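Local coordinates for protein dipeptidase AC. Metallo peptidase. MEROPS family M19 (Rhodobacter sphaeroides, PDB 3LY0) that probably hydrolyses dipeptides at a two-zinc active site, occupied here by a phosphinate mimic of a dipeptide, at residues P8-H13 against E345-L350; H13-L18 against F54-V59; M207-H212 against V230-N235; V261-A266 against R287-L292. All coordinates share one frame; numbering follows the deposited sequence.

Overall arrangement
From the N terminus, strand 9-11 leads directly into 13-14, so interactions 1 and 2 share H13. Interaction 2 closes a short loop of 35 residues by joining 13-18 to the neighbouring strand 50-57. Further on, interaction 3 pairs 207-212 with 230-235, and interaction 4 sets strand 260-263 against helix 283-296; 230-231 and 260-263 are adjacent in one parallel sheet. These three loops follow one another in series without crossing. All lie inside the long loop closed by interaction 1, where C-terminal helix 336-354 returns to the first strand. Interactions 2 and 3 meet at the zinc pair and its ligand; interaction 4 packs outside.

Interaction 1. Residues P8-H13 against E345-L350; sequences PVFDGH and ENWYGL. With ZN (zinc ion), chain D.
F10 sits between two aromatic side chains of the helix. Its CG is anti to the backbone N (chi1 -174°), which carries the ring to W347 on one hand and Y348 on the other. An edge of F10 meets the face of the W347 five-membered ring in an offset edge-to-face pair, planes 65° apart, with F10 CD2 3.6 Å from W347 CB. Y348 then turns its own edge to the face of F10, Y348 CE1 lying 3.5 Å from F10 CG. Beyond this cluster the indole reaches along the strand: W347 CD1 is 3.3 Å from F10 O, and W347 CZ2 lies 3.7 Å from G12 CA, so close that any side chain at G12 would collide with it. Second-shell bonds fix the rings, W347 NE1 to M303 O and Y348 OH to H127 ND1. At G12 the chain turns a corner, where D11 OD2 accepts H13 N at 3.0 Å in an Asx turn and also bonds S305 OG. H13 NE2 binds zinc at 2.2 Å. W347 also touches F54 and V230, so the C-terminal helix packs on side chains from several strands of the TIM barrel, whose first strand leads into the metal site.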
# COMPACT_ATOMS: atom_id res chain seq x y z
N PRO A 8 10.72 -13.65 -7.35
CA PRO A 8 10.72 -12.19 -7.18
C PRO A 8 9.34 -11.70 -6.74
O PRO A 8 8.32 -12.23 -7.18
CB PRO A 8 11.05 -11.67 -8.59
CG PRO A 8 11.77 -12.81 -9.25
CD PRO A 8 11.11 -14.05 -8.72
N VAL A 9 9.33 -10.71 -5.86
CA VAL A 9 8.08 -10.17 -5.34
C VAL A 9 7.87 -8.76 -5.83
O VAL A 9 8.74 -7.91 -5.67
CB VAL A 9 8.08 -10.18 -3.80
CG1 VAL A 9 6.88 -9.41 -3.24
CG2 VAL A 9 8.07 -11.61 -3.29
N PHE A 10 6.72 -8.53 -6.46
CA PHE A 10 6.29 -7.16 -6.72
C PHE A 10 5.28 -6.80 -5.65
O PHE A 10 4.31 -7.54 -5.41
CB PHE A 10 5.67 -7.01 -8.11
CG PHE A 10 5.35 -5.59 -8.45
CD1 PHE A 10 6.31 -4.77 -9.00
CD2 PHE A 10 4.10 -5.06 -8.16
CE1 PHE A 10 6.04 -3.45 -9.29
CE2 PHE A 10 3.82 -3.73 -8.44
CZ PHE A 10 4.78 -2.93 -9.00
N ASP A 11 5.50 -5.65 -5.02
CA ASP A 11 4.77 -5.32 -3.80
C ASP A 11 3.80 -4.15 -3.93
O ASP A 11 4.06 -3.17 -4.64
CB ASP A 11 5.75 -5.00 -2.68
CG ASP A 11 5.06 -4.76 -1.38
OD1 ASP A 11 4.50 -5.74 -0.83
OD2 ASP A 11 5.05 -3.60 -0.91
N GLY A 12 2.71 -4.24 -3.18
CA GLY A 12 1.61 -3.29 -3.29
C GLY A 12 1.77 -1.95 -2.58
O GLY A 12 1.05 -1.01 -2.92
N HIS A 13 2.67 -1.83 -1.62
CA HIS A 13 2.76 -0.59 -0.84
C HIS A 13 3.97 -0.52 0.08
O HIS A 13 4.11 -1.35 0.97
CB HIS A 13 1.51 -0.42 0.04
CG HIS A 13 1.43 0.92 0.69
ND1 HIS A 13 0.82 2.00 0.08
CD2 HIS A 13 1.89 1.37 1.89
CE1 HIS A 13 0.89 3.04 0.88
NE2 HIS A 13 1.53 2.70 1.97
N GLU A 345 2.70 -12.11 -10.33
CA GLU A 345 1.90 -12.16 -11.56
C GLU A 345 0.56 -11.46 -11.42
O GLU A 345 0.08 -10.81 -12.34
CB GLU A 345 1.71 -13.60 -12.06
CG GLU A 345 3.00 -14.29 -12.48
CD GLU A 345 2.77 -15.72 -12.95
OE1 GLU A 345 1.64 -16.22 -12.81
OE2 GLU A 345 3.73 -16.35 -13.44
N ASN A 346 -0.07 -11.60 -10.25
CA ASN A 346 -1.37 -10.98 -10.04
C ASN A 346 -1.30 -9.45 -10.13
O ASN A 346 -2.17 -8.83 -10.74
CB ASN A 346 -2.00 -11.43 -8.72
CG ASN A 346 -2.46 -12.87 -8.76
OD1 ASN A 346 -2.53 -13.48 -9.83
ND2 ASN A 346 -2.77 -13.43 -7.60
N TRP A 347 -0.30 -8.83 -9.50
CA TRP A 347 -0.15 -7.39 -9.65
C TRP A 347 0.04 -7.00 -11.10
O TRP A 347 -0.55 -6.03 -11.56
CB TRP A 347 1.02 -6.83 -8.83
CG TRP A 347 0.61 -6.48 -7.43
CD1 TRP A 347 1.13 -7.00 -6.27
CD2 TRP A 347 -0.41 -5.56 -7.03
NE1 TRP A 347 0.49 -6.46 -5.18
CE2 TRP A 347 -0.46 -5.56 -5.62
CE3 TRP A 347 -1.30 -4.73 -7.74
CZ2 TRP A 347 -1.35 -4.77 -4.90
CZ3 TRP A 347 -2.17 -3.93 -7.02
CH2 TRP A 347 -2.19 -3.96 -5.61
N TYR A 348 0.87 -7.75 -11.83
CA TYR A 348 1.12 -7.37 -13.22
C TYR A 348 -0.15 -7.44 -14.05
O TYR A 348 -0.40 -6.56 -14.88
CB TYR A 348 2.24 -8.21 -13.85
CG TYR A 348 3.59 -8.12 -13.18
CD1 TYR A 348 3.90 -7.08 -12.29
CD2 TYR A 348 4.57 -9.07 -13.43
CE1 TYR A 348 5.14 -7.01 -11.68
CE2 TYR A 348 5.82 -9.00 -12.82
CZ TYR A 348 6.10 -7.97 -11.95
OH TYR A 348 7.33 -7.89 -11.34
N GLY A 349 -0.95 -8.48 -13.84
CA GLY A 349 -2.24 -8.59 -14.51
C GLY A 349 -3.17 -7.44 -14.14
O GLY A 349 -3.82 -6.86 -15.00
N LEU A 350 -3.23 -7.11 -12.85
CA LEU A 350 -4.05 -6.00 -12.38
C LEU A 350 -3.64 -4.69 -13.07
O LEU A 350 -4.50 -3.90 -13.50
CB LEU A 350 -3.94 -5.88 -10.85
CG LEU A 350 -4.70 -4.72 -10.18
CD1 LEU A 350 -3.97 -3.39 -10.32
CD2 LEU A 350 -6.13 -4.61 -10.69
ZN ZN D . 1.95 4.12 3.65

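Interaction 2. Residues H13-L18 against F54-V59; sequences HNDFLL and FFAIYV. With ZN (zinc ion), chain D; LY0 ((2R)-3-[(R)-[(1R)-1-aminoethyl](hydroxy)phosphoryl]-2-methylpropanoic acid), chain C.
N14 and F55 form a parallel beta bridge, with N14 N donating to F54 O at 3.0 Å and N14 O accepting A56 N at 3.0 Å, the latter nearly straight at 166°. The side chain of N14 takes the crowded position between its backbone N and carbonyl carbon (chi1 80°), which folds the amide over the ring of F55. ND2 of N14 lies 3.3 Å above the ring plane of F55, over its centre, with amide and ring planes 87° apart. The other branch is used differently: N14 OD1 accepts F16 N at 2.8 Å on an in-plane lone pair, an Asx turn that leads into helix 16-22. A water takes a hydrogen bond from ND2. An alanine here would remove both amide branches and would probably loosen the turn that sets D15 at the metal while uncovering that face of F55. Next along the strand, A56 CB abuts H13 CE1 at 3.3 Å and packs obliquely against the imidazole. D15 chelates the zinc with both oxygens, D15 OD1 at 2.3 Å and D15 OD2 at 2.2 Å from ZN, and a water ties OD1 to A56 O. Y58 lines the pocket, inhibitor N1, itself a zinc ligand, lying 3.4 Å above its ring plane toward the rim; the Y58 hydroxyl is held by H65. Farther along, L17 CD1 packs on I57 CG1. With E139 completing the coordination, H13 and D15 form the His-x-Asp pair at the end of the first barrel strand, the M19 counterpart of the His-x-His in many amidohydrolases.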
# COMPACT_ATOMS: atom_id res chain seq x y z
N HIS A 13 2.67 -1.83 -1.62
CA HIS A 13 2.76 -0.59 -0.84
C HIS A 13 3.97 -0.52 0.08
O HIS A 13 4.11 -1.35 0.97
CB HIS A 13 1.51 -0.42 0.04
CG HIS A 13 1.43 0.92 0.69
ND1 HIS A 13 0.82 2.00 0.08
CD2 HIS A 13 1.89 1.37 1.89
CE1 HIS A 13 0.89 3.04 0.88
NE2 HIS A 13 1.53 2.70 1.97
N ASN A 14 4.81 0.49 -0.11
CA ASN A 14 5.84 0.77 0.89
C ASN A 14 6.00 2.25 1.13
O ASN A 14 5.63 3.06 0.28
CB ASN A 14 7.19 0.13 0.51
CG ASN A 14 7.97 0.94 -0.51
OD1 ASN A 14 8.48 2.02 -0.21
ND2 ASN A 14 8.07 0.42 -1.73
N ASP A 15 6.52 2.59 2.31
CA ASP A 15 6.74 3.97 2.69
C ASP A 15 8.22 4.33 2.82
O ASP A 15 8.59 5.17 3.63
CB ASP A 15 6.00 4.27 4.00
CG ASP A 15 4.50 4.19 3.83
OD1 ASP A 15 3.94 5.04 3.09
OD2 ASP A 15 3.87 3.29 4.40
N PHE A 16 9.06 3.71 2.00
CA PHE A 16 10.47 4.06 1.99
C PHE A 16 10.70 5.56 1.80
O PHE A 16 11.61 6.13 2.39
CB PHE A 16 11.22 3.28 0.92
CG PHE A 16 12.68 3.59 0.87
CD1 PHE A 16 13.20 4.34 -0.16
CD2 PHE A 16 13.53 3.15 1.88
CE1 PHE A 16 14.55 4.64 -0.22
CE2 PHE A 16 14.87 3.44 1.84
CZ PHE A 16 15.39 4.18 0.79
N LEU A 17 9.87 6.22 0.99
CA LEU A 17 10.07 7.64 0.73
C LEU A 17 9.97 8.47 2.01
O LEU A 17 10.57 9.54 2.11
CB LEU A 17 9.07 8.15 -0.32
CG LEU A 17 9.31 7.67 -1.76
CD1 LEU A 17 8.15 8.06 -2.63
CD2 LEU A 17 10.63 8.23 -2.31
N LEU A 18 9.22 7.99 2.99
CA LEU A 18 9.11 8.72 4.24
C LEU A 18 10.47 8.81 4.92
O LEU A 18 10.79 9.79 5.60
CB LEU A 18 8.07 8.07 5.16
CG LEU A 18 7.71 8.81 6.45
CD1 LEU A 18 6.98 10.11 6.15
CD2 LEU A 18 6.84 7.90 7.32
N PHE A 54 4.87 -0.44 -5.42
CA PHE A 54 4.32 0.90 -5.31
C PHE A 54 5.06 1.63 -4.19
O PHE A 54 5.11 1.14 -3.05
CB PHE A 54 2.84 0.84 -4.91
CG PHE A 54 1.91 0.26 -5.95
CD1 PHE A 54 1.05 1.08 -6.67
CD2 PHE A 54 1.84 -1.11 -6.17
CE1 PHE A 54 0.15 0.55 -7.60
CE2 PHE A 54 0.95 -1.65 -7.08
CZ PHE A 54 0.11 -0.82 -7.80
N PHE A 55 5.59 2.81 -4.53
CA PHE A 55 6.26 3.68 -3.57
C PHE A 55 5.33 4.84 -3.22
O PHE A 55 5.05 5.70 -4.05
CB PHE A 55 7.59 4.19 -4.17
CG PHE A 55 8.66 3.13 -4.20
CD1 PHE A 55 9.67 3.12 -3.24
CD2 PHE A 55 8.63 2.14 -5.17
CE1 PHE A 55 10.64 2.11 -3.25
CE2 PHE A 55 9.59 1.13 -5.18
CZ PHE A 55 10.59 1.12 -4.23
N ALA A 56 4.85 4.82 -1.98
CA ALA A 56 3.85 5.78 -1.55
C ALA A 56 4.42 7.14 -1.20
O ALA A 56 5.42 7.24 -0.48
CB ALA A 56 3.07 5.22 -0.35
N ILE A 57 3.75 8.16 -1.72
CA ILE A 57 3.91 9.53 -1.27
C ILE A 57 2.78 9.76 -0.27
O ILE A 57 1.61 9.75 -0.63
CB ILE A 57 3.76 10.50 -2.45
CG1 ILE A 57 4.91 10.30 -3.45
CG2 ILE A 57 3.66 11.95 -1.96
CD1 ILE A 57 4.66 10.93 -4.79
N TYR A 58 3.14 9.93 1.00
CA TYR A 58 2.18 10.07 2.08
C TYR A 58 2.59 11.25 2.93
O TYR A 58 3.75 11.34 3.33
CB TYR A 58 2.12 8.77 2.90
CG TYR A 58 1.95 8.95 4.39
CD1 TYR A 58 0.71 9.24 4.95
CD2 TYR A 58 3.04 8.83 5.24
CE1 TYR A 58 0.57 9.41 6.32
CE2 TYR A 58 2.91 8.98 6.61
CZ TYR A 58 1.67 9.28 7.14
OH TYR A 58 1.56 9.43 8.51
N VAL A 59 1.66 12.16 3.19
CA VAL A 59 1.95 13.38 3.93
C VAL A 59 1.62 13.18 5.40
O VAL A 59 0.45 12.99 5.76
CB VAL A 59 1.13 14.58 3.37
CG1 VAL A 59 1.36 15.83 4.20
CG2 VAL A 59 1.47 14.82 1.91
ZN ZN D . 1.95 4.12 3.65
P LY0 C . 0.64 3.50 6.50
C1 LY0 C . 1.66 5.68 7.92
N1 LY0 C . 2.00 5.57 5.47
C2 LY0 C . 1.89 4.81 6.71
C4 LY0 C . 0.77 2.28 7.88
C5 LY0 C . -0.54 1.93 8.54
C6 LY0 C . -1.63 1.62 7.56
C7 LY0 C . -0.41 0.95 9.68
O31 LY0 C . 0.94 2.87 5.16
O32 LY0 C . -0.78 4.15 6.44
O61 LY0 C . -2.91 1.56 8.00
O62 LY0 C . -1.39 1.44 6.35
O HOH W 1 6.21 -1.60 -2.44
O HOH W 2 7.58 5.19 -0.50
O HOH W 3 5.48 7.32 2.40

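Interaction 3. Residues M207-H212 against V230-N235; sequences MLDLSH and VATHSN. With ZN (zinc ion), chain E; LY0 ((2R)-3-[(R)-[(1R)-1-aminoethyl](hydroxy)phosphoryl]-2-methylpropanoic acid), chain C.
At the ends of two short strands of the TIM barrel, these segments bring together two histidines that hold one zinc, and D209 organises the turn that carries them. D209 CB lies 4.1 Å from T232 CG2, and its CG is anti to the backbone N, directing the carboxylate at T232. D209 OD1 is gripped twice: by T232 N at 2.9 Å and, closing an Asx turn, by S211 N at 3.0 Å, both from above the carboxylate plane. D209 OD2 accepts T232 OG1 at 2.6 Å. That hydroxyl accepts H233 ND1 at 2.8 Å, lying in the imidazole plane, so H233 carries its proton on ND1 and turns NE2 to the metal. The chain from D209 through T232 would be expected to make H233 NE2 a stronger electron-pair donor to the zinc. S211 adds a second tie: its OG accepts H233 N at 3.0 Å and also bonds the hydroxyl of S234, while L210 N donates to V230 O. H212 is oriented by S167, and E139 bridges to the other zinc. At the metal, H212 NE2, next to O32, and H233 NE2, next to O62, each stand 2.2 Å from ZN, which also takes inhibitor O31, O32 and O62.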
# COMPACT_ATOMS: atom_id res chain seq x y z
N MET A 207 -4.76 4.22 -11.21
CA MET A 207 -5.35 3.22 -10.32
C MET A 207 -5.84 3.87 -9.04
O MET A 207 -5.12 4.66 -8.43
CB MET A 207 -4.31 2.14 -9.97
CG MET A 207 -4.86 0.87 -9.27
SD MET A 207 -3.56 -0.14 -8.44
CE MET A 207 -3.52 0.68 -6.85
N LEU A 208 -7.06 3.54 -8.63
CA LEU A 208 -7.57 3.99 -7.34
C LEU A 208 -7.31 2.94 -6.28
O LEU A 208 -7.52 1.75 -6.50
CB LEU A 208 -9.08 4.23 -7.45
CG LEU A 208 -9.44 5.43 -8.30
CD1 LEU A 208 -10.84 5.27 -8.88
CD2 LEU A 208 -9.32 6.70 -7.47
N ASP A 209 -6.84 3.39 -5.12
CA ASP A 209 -6.52 2.51 -4.00
C ASP A 209 -7.52 2.76 -2.87
O ASP A 209 -7.64 3.89 -2.37
CB ASP A 209 -5.10 2.80 -3.52
CG ASP A 209 -4.65 1.89 -2.39
OD1 ASP A 209 -5.36 0.92 -2.03
OD2 ASP A 209 -3.55 2.15 -1.85
N LEU A 210 -8.23 1.71 -2.47
CA LEU A 210 -9.25 1.80 -1.44
C LEU A 210 -8.73 1.62 -0.02
O LEU A 210 -9.47 1.84 0.94
CB LEU A 210 -10.33 0.75 -1.71
CG LEU A 210 -10.99 0.82 -3.09
CD1 LEU A 210 -11.68 -0.49 -3.41
CD2 LEU A 210 -11.98 1.97 -3.13
N SER A 211 -7.47 1.19 0.14
CA SER A 211 -6.92 1.08 1.49
C SER A 211 -7.02 2.43 2.20
O SER A 211 -6.64 3.47 1.65
CB SER A 211 -5.47 0.57 1.49
OG SER A 211 -5.38 -0.77 1.03
N HIS A 212 -7.56 2.38 3.42
CA HIS A 212 -7.86 3.54 4.29
C HIS A 212 -9.23 4.14 4.10
O HIS A 212 -9.72 4.79 5.00
CB HIS A 212 -6.81 4.65 4.20
CG HIS A 212 -5.48 4.27 4.74
ND1 HIS A 212 -5.17 4.37 6.08
CD2 HIS A 212 -4.37 3.79 4.13
CE1 HIS A 212 -3.93 3.95 6.27
NE2 HIS A 212 -3.42 3.61 5.09
N VAL A 230 -9.28 -2.03 -6.02
CA VAL A 230 -7.99 -2.42 -5.49
C VAL A 230 -7.82 -1.87 -4.09
O VAL A 230 -8.10 -0.70 -3.84
CB VAL A 230 -6.85 -1.82 -6.34
CG1 VAL A 230 -5.50 -2.21 -5.74
CG2 VAL A 230 -6.96 -2.27 -7.79
N ALA A 231 -7.36 -2.72 -3.17
CA ALA A 231 -6.88 -2.26 -1.87
C ALA A 231 -5.44 -2.74 -1.78
O ALA A 231 -5.18 -3.94 -1.73
CB ALA A 231 -7.72 -2.87 -0.76
N THR A 232 -4.48 -1.81 -1.83
CA THR A 232 -3.08 -2.22 -1.95
C THR A 232 -2.50 -2.86 -0.70
O THR A 232 -1.55 -3.64 -0.80
CB THR A 232 -2.15 -1.05 -2.32
OG1 THR A 232 -2.21 -0.05 -1.30
CG2 THR A 232 -2.51 -0.43 -3.69
N HIS A 233 -3.04 -2.53 0.48
CA HIS A 233 -2.48 -3.04 1.72
C HIS A 233 -3.56 -3.17 2.80
O HIS A 233 -3.62 -2.38 3.75
CB HIS A 233 -1.22 -2.25 2.17
CG HIS A 233 -1.42 -0.77 2.41
ND1 HIS A 233 -1.88 0.09 1.43
CD2 HIS A 233 -1.15 -0.00 3.49
CE1 HIS A 233 -1.92 1.32 1.91
NE2 HIS A 233 -1.47 1.30 3.16
N SER A 234 -4.40 -4.18 2.63
CA SER A 234 -5.54 -4.42 3.53
C SER A 234 -5.77 -5.91 3.66
O SER A 234 -5.59 -6.66 2.69
CB SER A 234 -6.82 -3.78 2.97
OG SER A 234 -6.70 -2.38 2.86
N ASN A 235 -6.20 -6.35 4.85
CA ASN A 235 -6.41 -7.76 5.13
C ASN A 235 -7.87 -8.12 5.36
O ASN A 235 -8.76 -7.33 5.03
CB ASN A 235 -5.50 -8.21 6.27
CG ASN A 235 -4.02 -8.00 5.94
OD1 ASN A 235 -3.65 -7.94 4.77
ND2 ASN A 235 -3.18 -7.86 6.97
ZN ZN E . -1.37 2.93 4.69
P LY0 C . 0.64 3.50 6.50
C1 LY0 C . 1.66 5.68 7.92
N1 LY0 C . 2.00 5.57 5.47
C2 LY0 C . 1.89 4.81 6.71
C4 LY0 C . 0.77 2.28 7.88
C5 LY0 C . -0.54 1.93 8.54
C6 LY0 C . -1.63 1.62 7.56
C7 LY0 C . -0.41 0.95 9.68
O31 LY0 C . 0.94 2.87 5.16
O32 LY0 C . -0.78 4.15 6.44
O61 LY0 C . -2.91 1.56 8.00
O62 LY0 C . -1.39 1.44 6.35
O HOH W 4 -10.14 0.78 -6.54

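Interaction 4. Residues V261-A266 against R287-L292; sequences VGLNFA and RHLDHL
L263 carries the close part of this contact. Strand 261-263 and helix 287-292 run nearly antiparallel, at 165°, with axes 10.0 Å apart, and L263 spans that gap. Its CG is anti to the backbone N (chi1 -175°), so the two methyls divide the helix surface between them: L263 CD1 meets H288 CB at 3.7 Å, and L263 CD2 lies 3.8 Å from L289 CG. CD1 also reaches L292, 4.0 Å from L292 CD1. An alanine here would remove both methyls and would probably lose the strand's closest contacts with H288, L289 and L292. The packing is slacker at V261, where a single approach, V261 CG1 to L292 CD2, measures 4.3 Å. On the helix flank turned from the strand, R287, D290 and H291 are partly exposed and find polar partners elsewhere, R287 in a salt bridge with E272, D290 with Y334 and H332, and H291 with D248. H288 meets L263 through its CB, while its ring nitrogens bond T240 OG1 and A236 N. Helix 283-296 lies in the crossover from strand 260-263 to its parallel neighbour 301-303, so the contact is a beta-alpha-beta packing in the barrel wall. Only carbon atoms touch across the two segments, in about 212 Å² of buried surface; the join therefore rests on van der Waals contact and exclusion of water, with no directional bonding between these two segments.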
# COMPACT_ATOMS: atom_id res chain seq x y z
N VAL A 261 -6.26 -7.42 -3.96
CA VAL A 261 -5.96 -7.05 -2.58
C VAL A 261 -4.53 -7.45 -2.26
O VAL A 261 -4.13 -8.60 -2.49
CB VAL A 261 -6.93 -7.70 -1.57
CG1 VAL A 261 -6.48 -7.40 -0.14
CG2 VAL A 261 -8.34 -7.20 -1.80
N GLY A 262 -3.75 -6.49 -1.75
CA GLY A 262 -2.41 -6.78 -1.28
C GLY A 262 -2.39 -7.04 0.22
O GLY A 262 -2.91 -6.24 1.00
N LEU A 263 -1.79 -8.16 0.61
CA LEU A 263 -1.65 -8.51 2.02
C LEU A 263 -0.73 -7.55 2.77
O LEU A 263 0.44 -7.43 2.43
CB LEU A 263 -1.12 -9.94 2.16
CG LEU A 263 -1.06 -10.46 3.60
CD1 LEU A 263 -2.41 -10.99 4.05
CD2 LEU A 263 0.03 -11.53 3.73
N ASN A 264 -1.27 -6.90 3.80
CA ASN A 264 -0.52 -5.95 4.62
C ASN A 264 0.23 -6.72 5.71
O ASN A 264 -0.36 -7.55 6.40
CB ASN A 264 -1.51 -4.95 5.22
CG ASN A 264 -0.82 -3.76 5.84
OD1 ASN A 264 0.26 -3.88 6.39
ND2 ASN A 264 -1.46 -2.59 5.74
N PHE A 265 1.54 -6.48 5.83
CA PHE A 265 2.34 -7.18 6.83
C PHE A 265 2.22 -6.56 8.22
O PHE A 265 2.82 -7.05 9.18
CB PHE A 265 3.84 -7.21 6.47
CG PHE A 265 4.17 -7.95 5.19
CD1 PHE A 265 3.23 -8.71 4.52
CD2 PHE A 265 5.45 -7.85 4.66
CE1 PHE A 265 3.55 -9.36 3.34
CE2 PHE A 265 5.79 -8.50 3.49
CZ PHE A 265 4.83 -9.26 2.82
N ALA A 266 1.46 -5.48 8.35
CA ALA A 266 1.30 -4.83 9.65
C ALA A 266 0.74 -5.81 10.68
O ALA A 266 -0.31 -6.41 10.46
CB ALA A 266 0.39 -3.62 9.54
N ARG A 287 -3.48 -17.50 7.62
CA ARG A 287 -4.90 -17.43 7.88
C ARG A 287 -5.51 -16.35 6.98
O ARG A 287 -6.52 -16.57 6.31
CB ARG A 287 -5.12 -17.08 9.35
CG ARG A 287 -6.51 -17.37 9.87
CD ARG A 287 -6.50 -17.32 11.41
NE ARG A 287 -5.37 -18.07 11.97
CZ ARG A 287 -4.50 -17.58 12.86
NH1 ARG A 287 -4.62 -16.33 13.30
NH2 ARG A 287 -3.51 -18.34 13.30
N HIS A 288 -4.89 -15.17 6.96
CA HIS A 288 -5.39 -14.10 6.10
C HIS A 288 -5.26 -14.45 4.62
O HIS A 288 -6.19 -14.23 3.85
CB HIS A 288 -4.67 -12.79 6.39
CG HIS A 288 -5.22 -12.07 7.58
ND1 HIS A 288 -6.27 -11.18 7.50
CD2 HIS A 288 -4.88 -12.13 8.89
CE1 HIS A 288 -6.55 -10.72 8.71
NE2 HIS A 288 -5.71 -11.27 9.57
N LEU A 289 -4.12 -15.00 4.23
CA LEU A 289 -3.94 -15.36 2.82
C LEU A 289 -4.97 -16.39 2.38
O LEU A 289 -5.57 -16.24 1.32
CB LEU A 289 -2.53 -15.85 2.53
CG LEU A 289 -1.45 -14.78 2.44
CD1 LEU A 289 -0.08 -15.43 2.35
CD2 LEU A 289 -1.69 -13.87 1.23
N ASP A 290 -5.19 -17.41 3.19
CA ASP A 290 -6.19 -18.41 2.84
C ASP A 290 -7.55 -17.78 2.68
O ASP A 290 -8.29 -18.10 1.75
CB ASP A 290 -6.30 -19.48 3.93
CG ASP A 290 -5.21 -20.54 3.85
OD1 ASP A 290 -4.46 -20.60 2.85
OD2 ASP A 290 -5.12 -21.34 4.81
N HIS A 291 -7.92 -16.90 3.61
CA HIS A 291 -9.24 -16.29 3.56
C HIS A 291 -9.39 -15.42 2.32
O HIS A 291 -10.42 -15.47 1.64
CB HIS A 291 -9.53 -15.48 4.83
CG HIS A 291 -10.96 -15.07 4.95
ND1 HIS A 291 -11.90 -15.85 5.62
CD2 HIS A 291 -11.63 -14.00 4.49
CE1 HIS A 291 -13.08 -15.25 5.56
NE2 HIS A 291 -12.94 -14.13 4.88
N LEU A 292 -8.37 -14.62 2.04
CA LEU A 292 -8.39 -13.76 0.86
C LEU A 292 -8.44 -14.57 -0.42
O LEU A 292 -9.25 -14.29 -1.31
CB LEU A 292 -7.18 -12.82 0.85
CG LEU A 292 -7.15 -11.79 1.99
CD1 LEU A 292 -5.80 -11.09 2.02
CD2 LEU A 292 -8.26 -10.76 1.80